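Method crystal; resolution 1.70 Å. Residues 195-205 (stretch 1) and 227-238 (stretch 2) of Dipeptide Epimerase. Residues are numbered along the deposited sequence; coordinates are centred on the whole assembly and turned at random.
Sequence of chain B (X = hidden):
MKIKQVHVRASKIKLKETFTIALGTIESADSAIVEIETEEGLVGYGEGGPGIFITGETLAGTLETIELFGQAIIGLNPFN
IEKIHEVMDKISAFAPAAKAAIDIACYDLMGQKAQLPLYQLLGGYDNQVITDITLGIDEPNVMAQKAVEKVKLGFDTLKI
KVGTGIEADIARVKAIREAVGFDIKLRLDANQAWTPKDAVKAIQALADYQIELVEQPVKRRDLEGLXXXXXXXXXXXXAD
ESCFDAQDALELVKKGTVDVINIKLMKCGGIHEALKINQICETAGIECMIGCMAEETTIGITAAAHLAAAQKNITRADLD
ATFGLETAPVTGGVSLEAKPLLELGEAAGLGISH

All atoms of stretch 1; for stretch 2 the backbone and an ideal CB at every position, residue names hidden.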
ATOM      1  N   THR B 195       4.493  15.324  22.116  1.00 27.90           N
ATOM      2  CA  THR B 195       4.100  14.049  21.537  1.00 28.63           C
ATOM      3  C   THR B 195       3.191  14.546  20.422  1.00 28.51           C
ATOM      4  O   THR B 195       2.732  15.689  20.466  1.00 27.94           O
ATOM      5  CB  THR B 195       3.273  13.182  22.520  1.00 30.70           C
ATOM      6  OG1 THR B 195       2.043  13.849  22.839  1.00 32.92           O
ATOM      7  CG2 THR B 195       4.056  12.931  23.798  1.00 32.32           C
ATOM      8  N   PRO B 196       2.912  13.709  19.414  1.00 28.58           N
ATOM      9  CA  PRO B 196       2.055  14.128  18.301  1.00 27.36           C
ATOM     10  C   PRO B 196       0.717  14.769  18.673  1.00 27.66           C
ATOM     11  O   PRO B 196       0.411  15.874  18.227  1.00 26.32           O
ATOM     12  CB  PRO B 196       1.879  12.841  17.499  1.00 29.80           C
ATOM     13  CG  PRO B 196       3.179  12.116  17.744  1.00 27.15           C
ATOM     14  CD  PRO B 196       3.363  12.317  19.232  1.00 28.57           C
ATOM     15  N   LYS B 197      -0.086  14.090  19.483  1.00 26.25           N
ATOM     16  CA  LYS B 197      -1.383  14.652  19.835  1.00 25.34           C
ATOM     17  C   LYS B 197      -1.309  15.869  20.754  1.00 25.44           C
ATOM     18  O   LYS B 197      -2.153  16.764  20.668  1.00 25.54           O
ATOM     19  CB  LYS B 197      -2.284  13.556  20.405  1.00 25.94           C
ATOM     20  CG  LYS B 197      -2.657  12.545  19.317  1.00 26.43           C
ATOM     21  CD  LYS B 197      -3.700  11.534  19.747  1.00 24.95           C
ATOM     22  CE  LYS B 197      -4.166  10.731  18.536  1.00 25.73           C
ATOM     23  NZ  LYS B 197      -5.213   9.727  18.859  1.00 22.76           N
ATOM     24  N   ASP B 198      -0.300  15.915  21.619  1.00 23.99           N
ATOM     25  CA  ASP B 198      -0.127  17.069  22.501  1.00 24.57           C
ATOM     26  C   ASP B 198       0.261  18.257  21.626  1.00 25.03           C
ATOM     27  O   ASP B 198      -0.167  19.387  21.866  1.00 24.03           O
ATOM     28  CB  ASP B 198       0.988  16.823  23.521  1.00 24.23           C
ATOM     29  CG  ASP B 198       0.509  16.065  24.743  1.00 28.57           C
ATOM     30  OD1 ASP B 198      -0.709  15.811  24.853  1.00 28.20           O
ATOM     31  OD2 ASP B 198       1.357  15.735  25.596  1.00 28.99           O
ATOM     32  N   ALA B 199       1.088  17.990  20.616  1.00 24.14           N
ATOM     33  CA  ALA B 199       1.548  19.031  19.701  1.00 24.14           C
ATOM     34  C   ALA B 199       0.382  19.700  18.982  1.00 24.35           C
ATOM     35  O   ALA B 199       0.336  20.922  18.864  1.00 24.36           O
ATOM     36  CB  ALA B 199       2.525  18.444  18.676  1.00 24.44           C
ATOM     37  N   VAL B 200      -0.558  18.901  18.492  1.00 24.42           N
ATOM     38  CA  VAL B 200      -1.713  19.457  17.796  1.00 24.87           C
ATOM     39  C   VAL B 200      -2.468  20.393  18.734  1.00 25.38           C
ATOM     40  O   VAL B 200      -2.882  21.481  18.342  1.00 25.89           O
ATOM     41  CB  VAL B 200      -2.659  18.334  17.309  1.00 25.31           C
ATOM     42  CG1 VAL B 200      -3.951  18.929  16.752  1.00 25.22           C
ATOM     43  CG2 VAL B 200      -1.958  17.510  16.242  1.00 22.99           C
ATOM     44  N   LYS B 201      -2.622  19.963  19.981  1.00 25.31           N
ATOM     45  CA  LYS B 201      -3.327  20.745  20.995  1.00 26.51           C
ATOM     46  C   LYS B 201      -2.624  22.080  21.239  1.00 25.91           C
ATOM     47  O   LYS B 201      -3.242  23.145  21.184  1.00 23.63           O
ATOM     48  CB  LYS B 201      -3.372  19.953  22.305  1.00 28.44           C
ATOM     49  CG  LYS B 201      -4.468  20.370  23.276  1.00 35.05           C
ATOM     50  CD  LYS B 201      -4.262  19.738  24.660  1.00 36.85           C
ATOM     51  CE  LYS B 201      -3.827  18.270  24.579  1.00 38.86           C
ATOM     52  NZ  LYS B 201      -4.744  17.418  23.767  1.00 42.51           N
ATOM     53  N   ALA B 202      -1.321  22.010  21.498  1.00 24.72           N
ATOM     54  CA  ALA B 202      -0.532  23.205  21.779  1.00 24.68           C
ATOM     55  C   ALA B 202      -0.494  24.168  20.599  1.00 24.90           C
ATOM     56  O   ALA B 202      -0.678  25.373  20.763  1.00 24.62           O
ATOM     57  CB  ALA B 202       0.892  22.810  22.178  1.00 23.82           C
ATOM     58  N   ILE B 203      -0.263  23.636  19.405  1.00 25.18           N
ATOM     59  CA  ILE B 203      -0.189  24.479  18.223  1.00 24.37           C
ATOM     60  C   ILE B 203      -1.512  25.183  17.930  1.00 26.01           C
ATOM     61  O   ILE B 203      -1.531  26.371  17.598  1.00 24.92           O
ATOM     62  CB  ILE B 203       0.283  23.657  17.002  1.00 23.63           C
ATOM     63  CG1 ILE B 203       1.735  23.218  17.228  1.00 23.36           C
ATOM     64  CG2 ILE B 203       0.187  24.493  15.730  1.00 22.72           C
ATOM     65  CD1 ILE B 203       2.267  22.238  16.193  1.00 24.10           C
ATOM     66  N   GLN B 204      -2.623  24.468  18.065  1.00 26.35           N
ATOM     67  CA  GLN B 204      -3.914  25.093  17.815  1.00 28.57           C
ATOM     68  C   GLN B 204      -4.193  26.186  18.845  1.00 28.30           C
ATOM     69  O   GLN B 204      -4.868  27.168  18.547  1.00 29.46           O
ATOM     70  CB  GLN B 204      -5.022  24.042  17.816  1.00 29.53           C
ATOM     71  CG  GLN B 204      -4.839  23.036  16.698  1.00 32.91           C
ATOM     72  CD  GLN B 204      -6.001  22.092  16.555  1.00 35.56           C
ATOM     73  OE1 GLN B 204      -6.469  21.511  17.535  1.00 36.50           O
ATOM     74  NE2 GLN B 204      -6.468  21.922  15.324  1.00 36.52           N
ATOM     75  N   ALA B 205      -3.661  26.025  20.052  1.00 28.47           N
ATOM     76  CA  ALA B 205      -3.854  27.033  21.093  1.00 28.20           C
ATOM     77  C   ALA B 205      -3.009  28.266  20.774  1.00 28.11           C
ATOM     78  O   ALA B 205      -3.461  29.401  20.928  1.00 26.60           O
ATOM     79  CB  ALA B 205      -3.471  26.467  22.449  1.00 28.67           C
ATOM     80  N   UNK B 227       4.396  13.882  10.668  1.00 25.99           N
ATOM     81  CA  UNK B 227       3.459  13.875   9.552  1.00 27.23           C
ATOM     82  C   UNK B 227       2.032  14.084  10.075  1.00 25.48           C
ATOM     83  O   UNK B 227       1.236  14.802   9.474  1.00 24.81           O
ATOM     84  CB  UNK B 227       3.563  12.565   8.768  1.00 27.23           C
ATOM     85  N   UNK B 228       1.726  13.451  11.205  1.00 26.04           N
ATOM     86  CA  UNK B 228       0.407  13.563  11.822  1.00 24.24           C
ATOM     87  C   UNK B 228       0.118  15.019  12.175  1.00 23.18           C
ATOM     88  O   UNK B 228      -0.941  15.548  11.854  1.00 24.32           O
ATOM     89  CB  UNK B 228       0.315  12.681  13.069  1.00 24.24           C
ATOM     90  N   UNK B 229       1.066  15.667  12.842  1.00 22.54           N
ATOM     91  CA  UNK B 229       0.884  17.064  13.220  1.00 21.54           C
ATOM     92  C   UNK B 229       0.627  17.933  11.993  1.00 22.81           C
ATOM     93  O   UNK B 229      -0.345  18.683  11.937  1.00 21.64           O
ATOM     94  CB  UNK B 229       2.109  17.574  13.981  1.00 21.54           C
ATOM     95  N   UNK B 230       1.501  17.821  11.001  1.00 22.56           N
ATOM     96  CA  UNK B 230       1.361  18.598   9.782  1.00 23.17           C
ATOM     97  C   UNK B 230      -0.028  18.456   9.168  1.00 24.07           C
ATOM     98  O   UNK B 230      -0.635  19.441   8.743  1.00 24.19           O
ATOM     99  CB  UNK B 230       2.425  18.174   8.768  1.00 23.17           C
ATOM    100  N   UNK B 231      -0.530  17.228   9.143  1.00 24.75           N
ATOM    101  CA  UNK B 231      -1.831  16.942   8.554  1.00 26.37           C
ATOM    102  C   UNK B 231      -3.024  17.329   9.426  1.00 26.82           C
ATOM    103  O   UNK B 231      -4.151  17.362   8.942  1.00 27.64           O
ATOM    104  CB  UNK B 231      -1.915  15.449   8.229  1.00 26.37           C
ATOM    105  N   UNK B 232      -2.787  17.625  10.700  1.00 25.94           N
ATOM    106  CA  UNK B 232      -3.894  17.972  11.590  1.00 26.94           C
ATOM    107  C   UNK B 232      -4.069  19.451  11.907  1.00 27.56           C
ATOM    108  O   UNK B 232      -5.134  19.860  12.379  1.00 29.36           O
ATOM    109  CB  UNK B 232      -3.716  17.218  12.909  1.00 26.94           C
ATOM    110  N   UNK B 233      -3.044  20.259  11.661  1.00 25.65           N
ATOM    111  CA  UNK B 233      -3.148  21.687  11.953  1.00 23.89           C
ATOM    112  C   UNK B 233      -2.993  22.541  10.705  1.00 26.93           C
ATOM    113  O   UNK B 233      -2.330  22.141   9.744  1.00 26.51           O
ATOM    114  CB  UNK B 233      -2.095  22.090  12.987  1.00 23.89           C
ATOM    115  N   UNK B 234      -3.606  23.722  10.722  1.00 25.54           N
ATOM    116  CA  UNK B 234      -3.510  24.641   9.592  1.00 28.06           C
ATOM    117  C   UNK B 234      -2.155  25.346   9.585  1.00 26.69           C
ATOM    118  O   UNK B 234      -1.666  25.762   8.534  1.00 26.18           O
ATOM    119  CB  UNK B 234      -4.643  25.668   9.640  1.00 28.06           C
ATOM    120  N   UNK B 235      -1.552  25.478  10.762  1.00 24.99           N
ATOM    121  CA  UNK B 235      -0.266  26.156  10.879  1.00 24.65           C
ATOM    122  C   UNK B 235       0.836  25.434  10.117  1.00 24.60           C
ATOM    123  O   UNK B 235       0.923  24.205  10.146  1.00 24.09           O
ATOM    124  CB  UNK B 235       0.125  26.287  12.352  1.00 24.65           C
ATOM    125  N   UNK B 236       1.669  26.212   9.430  1.00 23.59           N
ATOM    126  CA  UNK B 236       2.797  25.674   8.670  1.00 23.97           C
ATOM    127  C   UNK B 236       3.754  24.958   9.622  1.00 21.55           C
ATOM    128  O   UNK B 236       4.182  25.529  10.624  1.00 21.29           O
ATOM    129  CB  UNK B 236       3.523  26.785   7.908  1.00 23.97           C
ATOM    130  N   UNK B 237       4.086  23.709   9.305  1.00 20.98           N
ATOM    131  CA  UNK B 237       4.996  22.921  10.133  1.00 19.85           C
ATOM    132  C   UNK B 237       6.326  22.752   9.408  1.00 19.70           C
ATOM    133  O   UNK B 237       6.355  22.379   8.235  1.00 20.51           O
ATOM    134  CB  UNK B 237       4.388  21.558  10.469  1.00 19.85           C
ATOM    135  N   UNK B 238       7.415  23.028  10.114  1.00 18.54           N
ATOM    136  CA  UNK B 238       8.751  22.931   9.538  1.00 20.07           C
ATOM    137  C   UNK B 238       9.625  21.918  10.256  1.00 20.93           C
ATOM    138  O   UNK B 238       9.642  21.845  11.486  1.00 21.10           O
ATOM    139  CB  UNK B 238       9.431  24.302   9.562  1.00 20.07           C
TER

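Stretch 1 is a helix from Pro 196 onward, and the helix at the start of stretch 2 (227-232), the end of a longer one, runs beside it at 32°, with the axes 9.0 Å apart at closest approach. Position 227 has nothing of stretch 1 within 5.5 Å of its ideal CB, so stretch 1 sets no limit there; it is Lys 227.

At position 228 the CA-to-CB bond points toward stretch 1, and the ideal CB lies 4.7 Å from Pro 196 CB. Beyond it lie the proline ring, the aliphatic part of Lys 197 and a methyl of Val 200, a surface suited to a long apolar or aromatic side chain. In Tyr 228 (chi1 t), CD2 lies 3.9 Å from Pro 196 CB and CE2 3.8 Å from Val 200 CG2, while OH comes within 3.6 Å of Lys 197 CE and finds its hydrogen bond elsewhere in the structure.

Position 229 points sideways, but its CA is only 5.8 Å from Val 200 CA, and its ideal CB is 4.7 Å from Val 200 CG2 and 4.8 Å from Ala 199 CB. This favours a compact apolar group such as valine, alanine or isoleucine. Val 229 spreads its two methyls along the helix: CG2 lies 3.9 Å from Ala 199 CB, and CG1 lies 3.7 Å from Ile 203 CD1.

Position 230 points away and 231 is out of reach, leaving both open to many residues. They are Thr 230 and Ser 231, whose OG donates to Tyr 228 O at 2.8 Å.

At 232 the ideal CB is already 3.8 Å from Val 200 CG2; a flexible chain that can turn aside would suit, as would a small one. Gln 232 packs its CB against that methyl while its end leads away.

Position 233 leaves helical phi/psi (-119/152) and points toward stretch 1, near Val 200, Ile 203 and Gln 204. A beta-branched or other modest apolar residue fits. Val 233 places CG1 3.9 Å from Val 200 CG1 and CG2 4.2 Å from Ile 203 CG2.

At 235 the ideal CB sits 3.8 Å from Ile 203 CG2, so a small or beta-branched residue is plausible; Thr 235 makes this contact through its CB.

Positions 234, 236 and 238 have nothing of stretch 1 within 5.5 Å of their ideal CB; they carry Asn 234, Thr 236 and Met 238. Position 237 likewise, its CA-to-CB bond pointing sideways, so a longer apolar chain would suit; Ile 237 brings CD1 3.8 Å from Ile 203 CD1.

Stretch 2 227-238: KYVTSQVNTTIM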
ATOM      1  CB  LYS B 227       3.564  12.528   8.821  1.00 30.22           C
ATOM      2  CG  LYS B 227       2.471  12.220   7.808  1.00 36.10           C
ATOM      3  CD  LYS B 227       2.559  13.087   6.576  1.00 39.77           C
ATOM      4  CE  LYS B 227       1.902  12.399   5.384  1.00 42.60           C
ATOM      5  NZ  LYS B 227       0.495  11.997   5.663  1.00 45.13           N
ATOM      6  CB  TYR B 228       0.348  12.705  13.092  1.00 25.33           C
ATOM      7  CG  TYR B 228      -0.949  12.849  13.866  1.00 26.68           C
ATOM      8  CD1 TYR B 228      -2.126  12.256  13.411  1.00 27.42           C
ATOM      9  CD2 TYR B 228      -0.997  13.593  15.045  1.00 27.04           C
ATOM     10  CE1 TYR B 228      -3.328  12.400  14.118  1.00 27.90           C
ATOM     11  CE2 TYR B 228      -2.195  13.742  15.760  1.00 27.86           C
ATOM     12  CZ  TYR B 228      -3.352  13.141  15.289  1.00 26.52           C
ATOM     13  OH  TYR B 228      -4.534  13.271  15.991  1.00 23.85           O
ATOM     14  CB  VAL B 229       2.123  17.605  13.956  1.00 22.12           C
ATOM     15  CG1 VAL B 229       1.915  19.071  14.316  1.00 20.19           C
ATOM     16  CG2 VAL B 229       2.376  16.784  15.203  1.00 21.51           C
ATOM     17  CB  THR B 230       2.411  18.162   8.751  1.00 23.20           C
ATOM     18  OG1 THR B 230       3.716  18.386   9.296  1.00 23.06           O
ATOM     19  CG2 THR B 230       2.251  18.945   7.451  1.00 23.12           C
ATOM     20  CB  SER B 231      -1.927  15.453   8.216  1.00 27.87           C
ATOM     21  OG  SER B 231      -2.023  14.669   9.396  1.00 32.63           O
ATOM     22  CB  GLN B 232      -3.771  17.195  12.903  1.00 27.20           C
ATOM     23  CG  GLN B 232      -3.905  15.689  12.755  1.00 30.56           C
ATOM     24  CD  GLN B 232      -5.233  15.283  12.150  1.00 35.05           C
ATOM     25  OE1 GLN B 232      -6.287  15.791  12.541  1.00 35.86           O
ATOM     26  NE2 GLN B 232      -5.193  14.358  11.194  1.00 34.62           N
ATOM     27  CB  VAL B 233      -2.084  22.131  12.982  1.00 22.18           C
ATOM     28  CG1 VAL B 233      -2.137  21.231  14.210  1.00 22.03           C
ATOM     29  CG2 VAL B 233      -0.696  22.095  12.352  1.00 20.61           C
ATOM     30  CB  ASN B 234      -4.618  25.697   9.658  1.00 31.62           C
ATOM     31  CG  ASN B 234      -5.990  25.120   9.384  1.00 35.48           C
ATOM     32  OD1 ASN B 234      -6.164  24.313   8.471  1.00 36.54           O
ATOM     33  ND2 ASN B 234      -6.979  25.540  10.167  1.00 39.71           N
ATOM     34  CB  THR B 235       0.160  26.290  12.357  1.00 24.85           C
ATOM     35  OG1 THR B 235      -0.797  27.095  13.059  1.00 24.09           O
ATOM     36  CG2 THR B 235       1.525  26.948  12.460  1.00 25.31           C
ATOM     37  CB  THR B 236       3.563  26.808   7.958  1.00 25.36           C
ATOM     38  OG1 THR B 236       2.716  27.404   6.966  1.00 28.92           O
ATOM     39  CG2 THR B 236       4.839  26.275   7.304  1.00 23.54           C
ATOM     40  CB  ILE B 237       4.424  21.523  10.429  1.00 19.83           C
ATOM     41  CG1 ILE B 237       3.106  21.654  11.202  1.00 22.62           C
ATOM     42  CG2 ILE B 237       5.421  20.715  11.242  1.00 21.81           C
ATOM     43  CD1 ILE B 237       3.254  22.368  12.532  1.00 24.80           C
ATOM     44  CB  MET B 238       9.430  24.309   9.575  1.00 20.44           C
ATOM     45  CG  MET B 238      10.905  24.317   9.191  1.00 21.89           C
ATOM     46  SD  MET B 238      11.560  26.016   9.127  1.00 25.01           S
ATOM     47  CE  MET B 238      11.256  26.559  10.753  1.00 31.02           C
TER
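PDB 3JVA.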